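Local coordinates for protein glucose-6-phosphate isomerase (Plasmodium falciparum, PDB 3QKI) that probably catalyses the reversible interconversion of alpha-D-glucose 6-phosphate and beta-D-fructose 6-phosphate, an early step of glycolysis, at residues Ser150-Ile153 with Val157-Thr160; Leu322-Ala327 with Lys331-Phe336; Gln71-Lys76 with Ser364-His369; Gln417-Glu422 with Glu534-Ala539. All blocks are in the same frame, centred on the assembly; numbering follows the deposited sequence. Where two conformers were deposited one is given.

Contact 1 of 4, residues Ser150-Ile153 with Val157-Thr160; sequences SDDI and VIKT
The backbone carbonyl of D152, near the end of helix 135-154, is taken up twice by the chain that follows. I158 N reaches D152 O at 3.0 Å along a nearly straight N-H...O line (170°), arriving from above the carbonyl plane. V157 N lies at 2.8 Å from the same D152 O, but its hydrogen is badly aimed and the bond is weak.

Van der Waals contacts run beside these bonds. CG1 of V157 rests 3.7 Å from D152 CG, so a methyl group leans on the carboxylate carbon. The long branch of I158 runs past the D152 side chain and sets its CD1 3.6 Å from D152 CB. The short branch, CG2, lies anti to the backbone N of I158 (CG1 has chi1 -68°), and this turns it to the other neighbour: I158 CG2 meets I153 CD1 at 3.6 Å. Thus the two branches of I158 straddle two residues of the last helical turn, one on D152 and one on I153.

A water ties the next pair of carbonyls, donating to I153 O at 2.6 Å and to I158 O at 2.7 Å. Further out, I153 packs on F166 and F218 of loops and on I326 of helix 318-328, while S150 OG stays bonded to I146 O and E147 O within its own helix.

The arrangement is that of a helix C-terminal end: the D152 carbonyl, held weakly by V157 N and firmly by I158 N, folds the loop back over the end of helix 135-154 before the chain runs on toward strand 168-172.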
loop_
_atom_site.group_PDB
_atom_site.type_symbol
_atom_site.label_atom_id
_atom_site.label_comp_id
_atom_site.label_asym_id
_atom_site.label_seq_id
_atom_site.Cartn_x
_atom_site.Cartn_y
_atom_site.Cartn_z
ATOM N N SER A 150 6.037 -23.047 21.569
ATOM C CA SER A 150 5.425 -21.745 21.862
ATOM C C SER A 150 4.938 -21.695 23.309
ATOM O O SER A 150 5.153 -20.686 23.959
ATOM C CB SER A 150 4.299 -21.421 20.881
ATOM O OG SER A 150 3.211 -22.329 20.968
ATOM N N ASP A 151 4.371 -22.796 23.834
ATOM C CA ASP A 151 3.946 -22.867 25.239
ATOM C C ASP A 151 5.174 -22.672 26.127
ATOM O O ASP A 151 5.124 -21.861 27.041
ATOM C CB ASP A 151 3.286 -24.221 25.573
ATOM C CG ASP A 151 1.814 -24.341 25.198
ATOM O OD1 ASP A 151 1.164 -23.289 24.969
ATOM O OD2 ASP A 151 1.295 -25.480 25.191
ATOM N N ASP A 152 6.293 -23.340 25.788
ATOM C CA ASP A 152 7.552 -23.274 26.528
ATOM C C ASP A 152 8.193 -21.900 26.514
ATOM O O ASP A 152 8.739 -21.478 27.530
ATOM C CB ASP A 152 8.526 -24.359 26.069
ATOM C CG ASP A 152 8.207 -25.798 26.508
ATOM O OD1 ASP A 152 7.197 -26.002 27.221
ATOM O OD2 ASP A 152 8.962 -26.710 26.128
ATOM N N ILE A 153 8.124 -21.191 25.375
ATOM C CA ILE A 153 8.649 -19.819 25.267
ATOM C C ILE A 153 7.800 -18.897 26.141
ATOM O O ILE A 153 8.355 -18.116 26.916
ATOM C CB ILE A 153 8.674 -19.328 23.788
ATOM C CG1 ILE A 153 9.759 -20.068 22.972
ATOM C CG2 ILE A 153 8.791 -17.802 23.658
ATOM C CD1 ILE A 153 11.218 -19.612 23.117
ATOM N N VAL A 157 9.682 -21.777 30.115
ATOM C CA VAL A 157 10.369 -23.068 30.218
ATOM C C VAL A 157 11.635 -22.965 29.350
ATOM O O VAL A 157 12.720 -23.332 29.800
ATOM C CB VAL A 157 9.456 -24.275 29.855
ATOM C CG1 VAL A 157 10.267 -25.543 29.590
ATOM C CG2 VAL A 157 8.440 -24.534 30.957
ATOM N N ILE A 158 11.491 -22.403 28.127
ATOM C CA ILE A 158 12.597 -22.133 27.210
ATOM C C ILE A 158 13.000 -20.691 27.434
ATOM O O ILE A 158 12.164 -19.791 27.303
ATOM C CB ILE A 158 12.298 -22.478 25.728
ATOM C CG1 ILE A 158 12.151 -24.017 25.561
ATOM C CG2 ILE A 158 13.436 -21.945 24.833
ATOM C CD1 ILE A 158 11.636 -24.487 24.204
ATOM N N LYS A 159 14.260 -20.472 27.799
ATOM C CA LYS A 159 14.750 -19.138 28.142
ATOM C C LYS A 159 15.875 -18.675 27.250
ATOM O O LYS A 159 16.437 -19.460 26.502
ATOM C CB LYS A 159 15.217 -19.108 29.625
ATOM C CG LYS A 159 14.126 -19.461 30.654
ATOM C CD LYS A 159 14.654 -19.388 32.087
ATOM C CE LYS A 159 13.806 -20.090 33.130
ATOM N NZ LYS A 159 13.798 -21.574 32.976
ATOM N N THR A 160 16.231 -17.387 27.371
ATOM C CA THR A 160 17.315 -16.744 26.633
ATOM C C THR A 160 18.642 -17.251 27.212
ATOM O O THR A 160 18.631 -18.002 28.196
ATOM C CB THR A 160 17.231 -15.221 26.806
ATOM O OG1 THR A 160 17.517 -14.888 28.162
ATOM C CG2 THR A 160 15.861 -14.620 26.365
HETATM O O HOH W 1 10.815 -17.454 27.171
#

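Contact 2 of 4, residues Leu322-Ala327 with Lys331-Phe336; sequences LPLSIA and KNMRNF
S325 OG is hydrogen-bonded to I321 O, one turn back in its own helix, and the same hydroxyl oxygen meets the neighbouring helix through carbon: M333 CB and M333 CG both lie 3.5 Å from S325 OG. The bond to I321 O engages the hydroxyl within its own helix while the methionine packs against the oxygen.

M333 carries the other helix's share of the contact. With its CG beside the backbone N (chi1 -65°) and further bends at chi2 and chi3, the chain curls across L324 instead of stretching past it. M333 SD lands 3.7 Å from L324 CB, and its methyl, M333 CE, ends 3.7 Å from L324 CD1. Sulfur and methyl thus lie alongside successive parts of the leucine, while CG abuts the backbone between L324 and S325. No hydrogen bond joins the two segments.

Other helices close in around this seam. L324 also meets V184 and Y185 of helix 179-197, M333 touches F523 of helix 523-543, and S325 faces I146 and S150 of helix 135-154. The side chain of L324 is about 12 Å from that of S177, a residue that binds fructose 6-phosphate, though this chain holds no such ligand. The first helix is kinked at P323, whose nitrogen has no hydrogen to bond the turn before.

The whole is a helical hairpin: helices 318-328 and 330-349 follow each other almost without a break and fold back together, with M333 filling the angle between them.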
loop_
_atom_site.group_PDB
_atom_site.type_symbol
_atom_site.label_atom_id
_atom_site.label_comp_id
_atom_site.label_asym_id
_atom_site.label_seq_id
_atom_site.Cartn_x
_atom_site.Cartn_y
_atom_site.Cartn_z
ATOM N N LEU A 322 4.055 -20.844 13.690
ATOM C CA LEU A 322 5.099 -20.728 14.706
ATOM C C LEU A 322 5.248 -19.295 15.276
ATOM O O LEU A 322 5.002 -19.139 16.473
ATOM C CB LEU A 322 6.433 -21.322 14.255
ATOM C CG LEU A 322 7.600 -21.076 15.190
ATOM C CD1 LEU A 322 7.462 -21.882 16.494
ATOM C CD2 LEU A 322 8.877 -21.347 14.496
ATOM N N PRO A 323 5.542 -18.220 14.496
ATOM C CA PRO A 323 5.654 -16.896 15.128
ATOM C C PRO A 323 4.342 -16.413 15.744
ATOM O O PRO A 323 4.384 -15.784 16.797
ATOM C CB PRO A 323 6.136 -15.990 13.997
ATOM C CG PRO A 323 5.697 -16.686 12.752
ATOM C CD PRO A 323 5.865 -18.147 13.056
ATOM N N LEU A 324 3.190 -16.752 15.144
ATOM C CA LEU A 324 1.902 -16.288 15.696
ATOM C C LEU A 324 1.496 -17.002 16.995
ATOM O O LEU A 324 0.843 -16.385 17.837
ATOM C CB LEU A 324 0.775 -16.336 14.641
ATOM C CG LEU A 324 0.958 -15.431 13.390
ATOM C CD1 LEU A 324 0.041 -15.899 12.219
ATOM C CD2 LEU A 324 0.770 -13.942 13.732
ATOM N N SER A 325 1.873 -18.290 17.158
ATOM C CA SER A 325 1.626 -19.026 18.399
ATOM C C SER A 325 2.585 -18.504 19.489
ATOM O O SER A 325 2.207 -18.477 20.636
ATOM C CB SER A 325 1.849 -20.524 18.203
ATOM O OG SER A 325 0.867 -21.077 17.344
ATOM N N ILE A 326 3.783 -18.046 19.135
ATOM C CA ILE A 326 4.690 -17.434 20.128
ATOM C C ILE A 326 4.046 -16.114 20.610
ATOM O O ILE A 326 3.904 -15.892 21.811
ATOM C CB ILE A 326 6.128 -17.224 19.590
ATOM C CG1 ILE A 326 6.862 -18.585 19.429
ATOM C CG2 ILE A 326 6.938 -16.248 20.508
ATOM C CD1 ILE A 326 8.092 -18.553 18.528
ATOM N N ALA A 327 3.607 -15.275 19.662
ATOM C CA ALA A 327 3.005 -13.975 19.977
ATOM C C ALA A 327 1.694 -14.074 20.735
ATOM O O ALA A 327 1.459 -13.286 21.662
ATOM C CB ALA A 327 2.804 -13.174 18.690
ATOM N N LYS A 331 -3.444 -21.900 21.493
ATOM C CA LYS A 331 -4.911 -22.005 21.594
ATOM C C LYS A 331 -5.585 -20.989 20.663
ATOM O O LYS A 331 -6.548 -21.334 19.992
ATOM C CB LYS A 331 -5.412 -21.763 23.029
ATOM C CG LYS A 331 -5.381 -22.985 23.923
ATOM C CD LYS A 331 -6.185 -22.775 25.215
ATOM C CE LYS A 331 -7.686 -22.897 25.034
ATOM N NZ LYS A 331 -8.399 -22.834 26.341
ATOM N N ASN A 332 -5.068 -19.750 20.614
ATOM C CA ASN A 332 -5.622 -18.715 19.742
ATOM C C ASN A 332 -5.405 -19.094 18.263
ATOM O O ASN A 332 -6.332 -19.011 17.478
ATOM C CB ASN A 332 -5.013 -17.350 20.068
ATOM C CG ASN A 332 -5.567 -16.705 21.311
ATOM O OD1 ASN A 332 -6.749 -16.777 21.597
ATOM N ND2 ASN A 332 -4.719 -16.029 22.059
ATOM N N MET A 333 -4.221 -19.601 17.928
ATOM C CA MET A 333 -3.887 -20.044 16.584
ATOM C C MET A 333 -4.688 -21.267 16.133
ATOM O O MET A 333 -5.008 -21.365 14.934
ATOM C CB MET A 333 -2.385 -20.145 16.375
ATOM C CG MET A 333 -1.675 -18.784 16.454
ATOM S SD MET A 333 -2.628 -17.363 15.800
ATOM C CE MET A 333 -2.662 -17.772 14.009
ATOM N N ARG A 334 -5.077 -22.154 17.100
ATOM C CA ARG A 334 -5.904 -23.318 16.805
ATOM C C ARG A 334 -7.288 -22.816 16.363
ATOM O O ARG A 334 -7.837 -23.326 15.388
ATOM C CB ARG A 334 -5.987 -24.243 18.035
ATOM C CG ARG A 334 -6.808 -25.513 17.838
ATOM C CD ARG A 334 -6.492 -26.565 18.893
ATOM N NE ARG A 334 -6.449 -26.002 20.241
ATOM C CZ ARG A 334 -5.619 -26.402 21.199
ATOM N NH1 ARG A 334 -4.776 -27.408 20.981
ATOM N NH2 ARG A 334 -5.648 -25.830 22.390
ATOM N N ASN A 335 -7.820 -21.768 17.039
ATOM C CA ASN A 335 -9.108 -21.174 16.678
ATOM C C ASN A 335 -9.044 -20.546 15.279
ATOM O O ASN A 335 -10.026 -20.637 14.542
ATOM C CB ASN A 335 -9.551 -20.118 17.693
ATOM C CG ASN A 335 -10.040 -20.744 18.966
ATOM O OD1 ASN A 335 -10.468 -21.908 18.998
ATOM N ND2 ASN A 335 -9.948 -20.009 20.058
ATOM N N PHE A 336 -7.906 -19.881 14.941
ATOM C CA PHE A 336 -7.661 -19.285 13.620
ATOM C C PHE A 336 -7.721 -20.407 12.575
ATOM O O PHE A 336 -8.387 -20.255 11.552
ATOM C CB PHE A 336 -6.300 -18.596 13.566
ATOM C CG PHE A 336 -5.906 -18.046 12.202
ATOM C CD1 PHE A 336 -6.338 -16.791 11.786
ATOM C CD2 PHE A 336 -5.069 -18.767 11.355
ATOM C CE1 PHE A 336 -5.971 -16.283 10.531
ATOM C CE2 PHE A 336 -4.700 -18.254 10.106
ATOM C CZ PHE A 336 -5.168 -17.021 9.696
#

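Contact 3 of 4, residues Gln71-Lys76 with Ser364-His369; sequences QRYSEK and SFYNSH
R72 sits at the centre of an inverse gamma turn, closed by Y73 N on Q71 O at 2.9 Å, and this tight bend faces helix 356-371 with the R72 carbonyl outward. It joins strand 64-70 of the mixed sheet to helix 75-87, where S74 is the N-cap, its OG bonded to T77 N.

Y366 sends its ring from the helix to that carbonyl: Y366 OH donates to R72 O at 2.7 Å, approaching with a 25° tilt from the carbonyl plane, and the acceptor lies near the plane of the tyrosine ring. CG of Y366 is anti to its backbone N (chi1 178°), which extends the ring straight out toward the turn. Over one face of this ring comes Y73 CD1, 3.7 Å from Y366 CE2; the two rings are oblique, with planes at 58°. Y73's hydroxyl is held by T363, one residue ahead of the helical segment.

The amides make a second grip. N367 ND2 donates to Q71 OE1 at 3.0 Å in a nearly straight bond that lies in the asparagine's own amide plane, while the two side chains cross at about a right angle.

One water then locks the corner. It donates to N367 OD1 at 2.5 Å and to Q71 OE1 at 2.7 Å, and accepts from R72 N at 2.9 Å, so Q71 OE1 receives two hydrogens and the backbone of the turn is bound to N367 through a single oxygen.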
loop_
_atom_site.group_PDB
_atom_site.type_symbol
_atom_site.label_atom_id
_atom_site.label_comp_id
_atom_site.label_asym_id
_atom_site.label_seq_id
_atom_site.Cartn_x
_atom_site.Cartn_y
_atom_site.Cartn_z
ATOM N N GLN A 71 -23.524 -4.948 -7.448
ATOM C CA GLN A 71 -22.811 -5.462 -8.616
ATOM C C GLN A 71 -23.766 -5.365 -9.793
ATOM O O GLN A 71 -24.981 -5.521 -9.633
ATOM C CB GLN A 71 -22.297 -6.911 -8.404
ATOM C CG GLN A 71 -21.260 -7.032 -7.287
ATOM C CD GLN A 71 -19.937 -6.362 -7.589
ATOM O OE1 GLN A 71 -19.550 -6.143 -8.740
ATOM N NE2 GLN A 71 -19.202 -6.056 -6.560
ATOM N N ARG A 72 -23.226 -5.100 -10.968
ATOM C CA ARG A 72 -24.006 -4.860 -12.183
ATOM C C ARG A 72 -24.586 -6.103 -12.870
ATOM O O ARG A 72 -24.323 -6.381 -14.038
ATOM C CB ARG A 72 -23.247 -3.920 -13.145
ATOM C CG ARG A 72 -22.824 -2.607 -12.490
ATOM C CD ARG A 72 -22.399 -1.584 -13.513
ATOM N NE ARG A 72 -23.563 -1.073 -14.239
ATOM C CZ ARG A 72 -23.510 -0.269 -15.297
ATOM N NH1 ARG A 72 -22.346 0.126 -15.781
ATOM N NH2 ARG A 72 -24.630 0.150 -15.874
ATOM N N TYR A 73 -25.403 -6.836 -12.134
ATOM C CA TYR A 73 -26.100 -8.003 -12.646
ATOM C C TYR A 73 -27.447 -8.202 -12.007
ATOM O O TYR A 73 -27.633 -7.917 -10.821
ATOM C CB TYR A 73 -25.260 -9.321 -12.574
ATOM C CG TYR A 73 -24.462 -9.596 -11.306
ATOM C CD1 TYR A 73 -23.099 -9.891 -11.369
ATOM C CD2 TYR A 73 -25.096 -9.724 -10.071
ATOM C CE1 TYR A 73 -22.369 -10.189 -10.223
ATOM C CE2 TYR A 73 -24.376 -10.006 -8.915
ATOM C CZ TYR A 73 -23.015 -10.259 -9.002
ATOM O OH TYR A 73 -22.295 -10.555 -7.881
ATOM N N SER A 74 -28.370 -8.748 -12.791
ATOM C CA SER A 74 -29.678 -9.175 -12.316
ATOM C C SER A 74 -29.446 -10.587 -11.727
ATOM O O SER A 74 -28.361 -11.164 -11.914
ATOM C CB SER A 74 -30.644 -9.266 -13.488
ATOM O OG SER A 74 -30.268 -10.315 -14.367
ATOM N N GLU A 75 -30.455 -11.170 -11.060
ATOM C CA GLU A 75 -30.333 -12.542 -10.561
ATOM C C GLU A 75 -30.140 -13.514 -11.739
ATOM O O GLU A 75 -29.427 -14.512 -11.608
ATOM C CB GLU A 75 -31.559 -12.955 -9.751
ATOM C CG GLU A 75 -31.724 -12.180 -8.473
ATOM C CD GLU A 75 -33.164 -12.081 -8.013
ATOM O OE1 GLU A 75 -33.855 -11.101 -8.388
ATOM O OE2 GLU A 75 -33.607 -13.006 -7.295
ATOM N N LYS A 76 -30.743 -13.202 -12.893
ATOM C CA LYS A 76 -30.629 -13.988 -14.129
ATOM C C LYS A 76 -29.188 -14.012 -14.647
ATOM O O LYS A 76 -28.714 -15.057 -15.093
ATOM C CB LYS A 76 -31.538 -13.394 -15.210
ATOM C CG LYS A 76 -32.363 -14.419 -15.945
ATOM C CD LYS A 76 -33.713 -14.567 -15.247
ATOM C CE LYS A 76 -34.856 -14.595 -16.224
ATOM N NZ LYS A 76 -36.150 -14.254 -15.577
ATOM N N SER A 364 -15.692 -11.017 -9.592
ATOM C CA SER A 364 -14.395 -10.478 -9.996
ATOM C C SER A 364 -14.139 -10.751 -11.494
ATOM O O SER A 364 -13.726 -9.847 -12.223
ATOM C CB SER A 364 -13.307 -11.107 -9.141
ATOM O OG SER A 364 -12.006 -10.642 -9.467
ATOM N N PHE A 365 -14.382 -11.994 -11.936
ATOM C CA PHE A 365 -14.238 -12.459 -13.315
ATOM C C PHE A 365 -15.155 -11.657 -14.240
ATOM O O PHE A 365 -14.722 -11.206 -15.295
ATOM C CB PHE A 365 -14.566 -13.973 -13.378
ATOM C CG PHE A 365 -14.626 -14.557 -14.769
ATOM C CD1 PHE A 365 -13.462 -14.833 -15.479
ATOM C CD2 PHE A 365 -15.852 -14.839 -15.370
ATOM C CE1 PHE A 365 -13.522 -15.383 -16.768
ATOM C CE2 PHE A 365 -15.914 -15.357 -16.665
ATOM C CZ PHE A 365 -14.749 -15.626 -17.358
ATOM N N TYR A 366 -16.436 -11.482 -13.830
ATOM C CA TYR A 366 -17.450 -10.733 -14.564
ATOM C C TYR A 366 -17.019 -9.260 -14.773
ATOM O O TYR A 366 -16.994 -8.787 -15.909
ATOM C CB TYR A 366 -18.764 -10.815 -13.773
ATOM C CG TYR A 366 -19.927 -10.057 -14.366
ATOM C CD1 TYR A 366 -20.634 -10.565 -15.456
ATOM C CD2 TYR A 366 -20.393 -8.885 -13.776
ATOM C CE1 TYR A 366 -21.731 -9.891 -15.984
ATOM C CE2 TYR A 366 -21.493 -8.198 -14.297
ATOM C CZ TYR A 366 -22.165 -8.713 -15.396
ATOM O OH TYR A 366 -23.251 -8.047 -15.902
ATOM N N ASN A 367 -16.634 -8.567 -13.685
ATOM C CA ASN A 367 -16.166 -7.170 -13.752
ATOM C C ASN A 367 -14.963 -7.003 -14.636
ATOM O O ASN A 367 -14.910 -6.057 -15.431
ATOM C CB ASN A 367 -15.871 -6.628 -12.357
ATOM C CG ASN A 367 -17.120 -6.346 -11.577
ATOM O OD1 ASN A 367 -18.183 -6.149 -12.148
ATOM N ND2 ASN A 367 -17.022 -6.343 -10.252
ATOM N N SER A 368 -14.005 -7.917 -14.527
ATOM C CA SER A 368 -12.785 -7.832 -15.334
ATOM C C SER A 368 -13.044 -8.176 -16.811
ATOM O O SER A 368 -12.612 -7.436 -17.697
ATOM C CB SER A 368 -11.701 -8.741 -14.757
ATOM O OG SER A 368 -10.573 -8.830 -15.623
ATOM N N HIS A 369 -13.721 -9.316 -17.080
ATOM C CA HIS A 369 -13.947 -9.737 -18.457
ATOM C C HIS A 369 -14.977 -8.962 -19.252
ATOM O O HIS A 369 -14.724 -8.646 -20.409
ATOM C CB HIS A 369 -14.185 -11.255 -18.558
ATOM C CG HIS A 369 -12.907 -12.032 -18.543
ATOM N ND1 HIS A 369 -12.534 -12.822 -19.617
ATOM C CD2 HIS A 369 -11.923 -12.069 -17.610
ATOM C CE1 HIS A 369 -11.346 -13.311 -19.309
ATOM N NE2 HIS A 369 -10.936 -12.885 -18.114
HETATM O O HOH W 2 -20.337 -5.316 -11.148
#

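Contact 4 of 4, residues Gln417-Glu422 with Glu534-Ala539; sequences QVYFGE and ESRIVA
Two residues before Y419 reaches across to R536, Q417 leads into the edge strand 418-420; its NE2 bonds S364 OG of helix 356-371, and S364 OG is also a partner of R536 NH2. V418 does not touch helix 523-543; it packs on F420 of the second subunit.

Y419 makes the contact. Its ring and the R536 side chain come from opposite directions and meet at the phenol oxygen: Y419 OH hangs over one face of the guanidinium, 3.0 Å from R536 NH2 and 3.2 Å from R536 CZ. The guanidinium nitrogen lies at the ring edge, near the ring plane, and the two planes are 67° apart. Coming over the face, the hydroxyl is badly placed for the N-H groups, so no hydrogen bond forms; the positive charge would nevertheless be expected to polarise the phenol oxygen. A bend at chi2 (-99°) carries the arginine's flat end to the tyrosine. Salt bridges from NH2 to E444 and from NE to E540 hold it there. I537 CD1 adds a looser touch, 4.1 Å from Y419 OH.

F420 makes no contact with the helical segment; its ring is edge-to-face with that of F431. At the backbone angles of G421 a CB would be jammed against the carbonyl O of F420, which by itself calls for glycine.

In the fold, strand 418-420 pairs with strand 375-380 at the border of the mixed sheet, and helix 388-400 lines Y419 and I537 with I392, S396 and S399, while helix 356-371 closes on R536 through L360.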
loop_
_atom_site.group_PDB
_atom_site.type_symbol
_atom_site.label_atom_id
_atom_site.label_comp_id
_atom_site.label_asym_id
_atom_site.label_seq_id
_atom_site.Cartn_x
_atom_site.Cartn_y
_atom_site.Cartn_z
ATOM N N GLN A 417 -6.498 -8.788 -11.833
ATOM C CA GLN A 417 -6.575 -7.336 -11.717
ATOM C C GLN A 417 -5.384 -6.817 -10.894
ATOM O O GLN A 417 -4.718 -7.593 -10.195
ATOM C CB GLN A 417 -7.864 -6.928 -10.972
ATOM C CG GLN A 417 -9.160 -7.235 -11.711
ATOM C CD GLN A 417 -9.806 -8.477 -11.160
ATOM O OE1 GLN A 417 -9.155 -9.499 -10.964
ATOM N NE2 GLN A 417 -11.112 -8.406 -10.885
ATOM N N VAL A 418 -5.148 -5.504 -10.943
ATOM C CA VAL A 418 -4.169 -4.856 -10.070
ATOM C C VAL A 418 -4.934 -4.656 -8.746
ATOM O O VAL A 418 -6.015 -4.076 -8.743
ATOM C CB VAL A 418 -3.673 -3.507 -10.621
ATOM C CG1 VAL A 418 -2.965 -2.719 -9.536
ATOM C CG2 VAL A 418 -2.754 -3.711 -11.816
ATOM N N TYR A 419 -4.394 -5.177 -7.646
ATOM C CA TYR A 419 -4.995 -5.028 -6.322
ATOM C C TYR A 419 -4.249 -3.950 -5.568
ATOM O O TYR A 419 -3.016 -3.879 -5.632
ATOM C CB TYR A 419 -4.891 -6.339 -5.538
ATOM C CG TYR A 419 -5.978 -7.329 -5.838
ATOM C CD1 TYR A 419 -6.968 -7.605 -4.903
ATOM C CD2 TYR A 419 -6.005 -8.021 -7.049
ATOM C CE1 TYR A 419 -7.956 -8.558 -5.159
ATOM C CE2 TYR A 419 -7.027 -8.928 -7.340
ATOM C CZ TYR A 419 -7.983 -9.214 -6.381
ATOM O OH TYR A 419 -8.956 -10.150 -6.645
ATOM N N PHE A 420 -4.996 -3.112 -4.842
ATOM C CA PHE A 420 -4.409 -2.054 -4.031
ATOM C C PHE A 420 -5.415 -1.675 -2.945
ATOM O O PHE A 420 -6.542 -2.187 -2.916
ATOM C CB PHE A 420 -4.020 -0.830 -4.905
ATOM C CG PHE A 420 -5.193 0.028 -5.327
ATOM C CD1 PHE A 420 -5.452 1.248 -4.695
ATOM C CD2 PHE A 420 -6.070 -0.400 -6.325
ATOM C CE1 PHE A 420 -6.546 2.033 -5.075
ATOM C CE2 PHE A 420 -7.168 0.378 -6.700
ATOM C CZ PHE A 420 -7.392 1.594 -6.082
ATOM N N GLY A 421 -5.010 -0.780 -2.068
ATOM C CA GLY A 421 -5.898 -0.307 -1.027
ATOM C C GLY A 421 -5.214 0.141 0.233
ATOM O O GLY A 421 -4.031 -0.130 0.457
ATOM N N GLU A 422 -5.995 0.829 1.057
ATOM C CA GLU A 422 -5.648 1.321 2.380
ATOM C C GLU A 422 -6.897 1.167 3.226
ATOM O O GLU A 422 -8.002 1.243 2.681
ATOM C CB GLU A 422 -5.253 2.814 2.332
ATOM C CG GLU A 422 -3.832 3.067 1.819
ATOM C CD GLU A 422 -2.677 2.365 2.520
ATOM O OE1 GLU A 422 -2.753 2.107 3.745
ATOM O OE2 GLU A 422 -1.659 2.122 1.838
ATOM N N GLU A 534 -8.218 -16.965 -0.033
ATOM C CA GLU A 534 -7.429 -18.073 -0.625
ATOM C C GLU A 534 -8.367 -18.910 -1.531
ATOM O O GLU A 534 -8.011 -19.220 -2.668
ATOM C CB GLU A 534 -6.813 -18.983 0.461
ATOM C CG GLU A 534 -5.663 -18.369 1.254
ATOM C CD GLU A 534 -5.002 -19.320 2.242
ATOM O OE1 GLU A 534 -5.567 -20.409 2.501
ATOM O OE2 GLU A 534 -3.894 -18.997 2.727
ATOM N N SER A 535 -9.593 -19.178 -1.055
ATOM C CA SER A 535 -10.605 -19.919 -1.820
ATOM C C SER A 535 -11.018 -19.135 -3.071
ATOM O O SER A 535 -11.065 -19.715 -4.151
ATOM C CB SER A 535 -11.820 -20.225 -0.958
ATOM O OG SER A 535 -11.465 -20.964 0.195
ATOM N N ARG A 536 -11.280 -17.816 -2.935
ATOM C CA ARG A 536 -11.661 -16.956 -4.053
ATOM C C ARG A 536 -10.616 -16.987 -5.150
ATOM O O ARG A 536 -10.982 -17.121 -6.313
ATOM C CB ARG A 536 -11.921 -15.502 -3.561
ATOM C CG ARG A 536 -12.282 -14.489 -4.650
ATOM C CD ARG A 536 -11.054 -13.690 -5.045
ATOM N NE ARG A 536 -11.344 -12.533 -5.901
ATOM C CZ ARG A 536 -11.696 -11.333 -5.445
ATOM N NH1 ARG A 536 -11.858 -11.129 -4.146
ATOM N NH2 ARG A 536 -11.903 -10.333 -6.289
ATOM N N ILE A 537 -9.310 -16.874 -4.785
ATOM C CA ILE A 537 -8.209 -16.901 -5.757
ATOM C C ILE A 537 -8.087 -18.245 -6.481
ATOM O O ILE A 537 -7.924 -18.268 -7.706
ATOM C CB ILE A 537 -6.895 -16.355 -5.145
ATOM C CG1 ILE A 537 -6.985 -14.805 -4.996
ATOM C CG2 ILE A 537 -5.657 -16.768 -5.915
ATOM C CD1 ILE A 537 -7.501 -13.981 -6.304
ATOM N N VAL A 538 -8.233 -19.349 -5.742
ATOM C CA VAL A 538 -8.201 -20.691 -6.310
ATOM C C VAL A 538 -9.381 -20.851 -7.318
ATOM O O VAL A 538 -9.155 -21.295 -8.439
ATOM C CB VAL A 538 -8.196 -21.781 -5.204
ATOM C CG1 VAL A 538 -8.564 -23.152 -5.763
ATOM C CG2 VAL A 538 -6.852 -21.822 -4.486
ATOM N N ALA A 539 -10.598 -20.422 -6.937
ATOM C CA ALA A 539 -11.780 -20.502 -7.804
ATOM C C ALA A 539 -11.574 -19.645 -9.042
ATOM O O ALA A 539 -11.879 -20.092 -10.146
ATOM C CB ALA A 539 -13.030 -20.047 -7.060
#

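In the fold
From the N terminus, contact 3 opens first, at residues 71-76, and closes only at 364-369, a loop of nearly 290 residues that contains both contact 1 and contact 2. Contact 1 closes a tiny loop at the end of helix 135-154; contact 2, a later one of the same size, joins helices 318-328 and 330-349. These two touch where S150 and I153 pack on S325 and I326. Contact 4 opens after contact 3 has closed, linking edge strand 418-420 to helix 523-543, so no loops cross. Contacts 3 and 4 meet at S364, while contacts 1 and 3 lie about 52 Å apart, centre to centre.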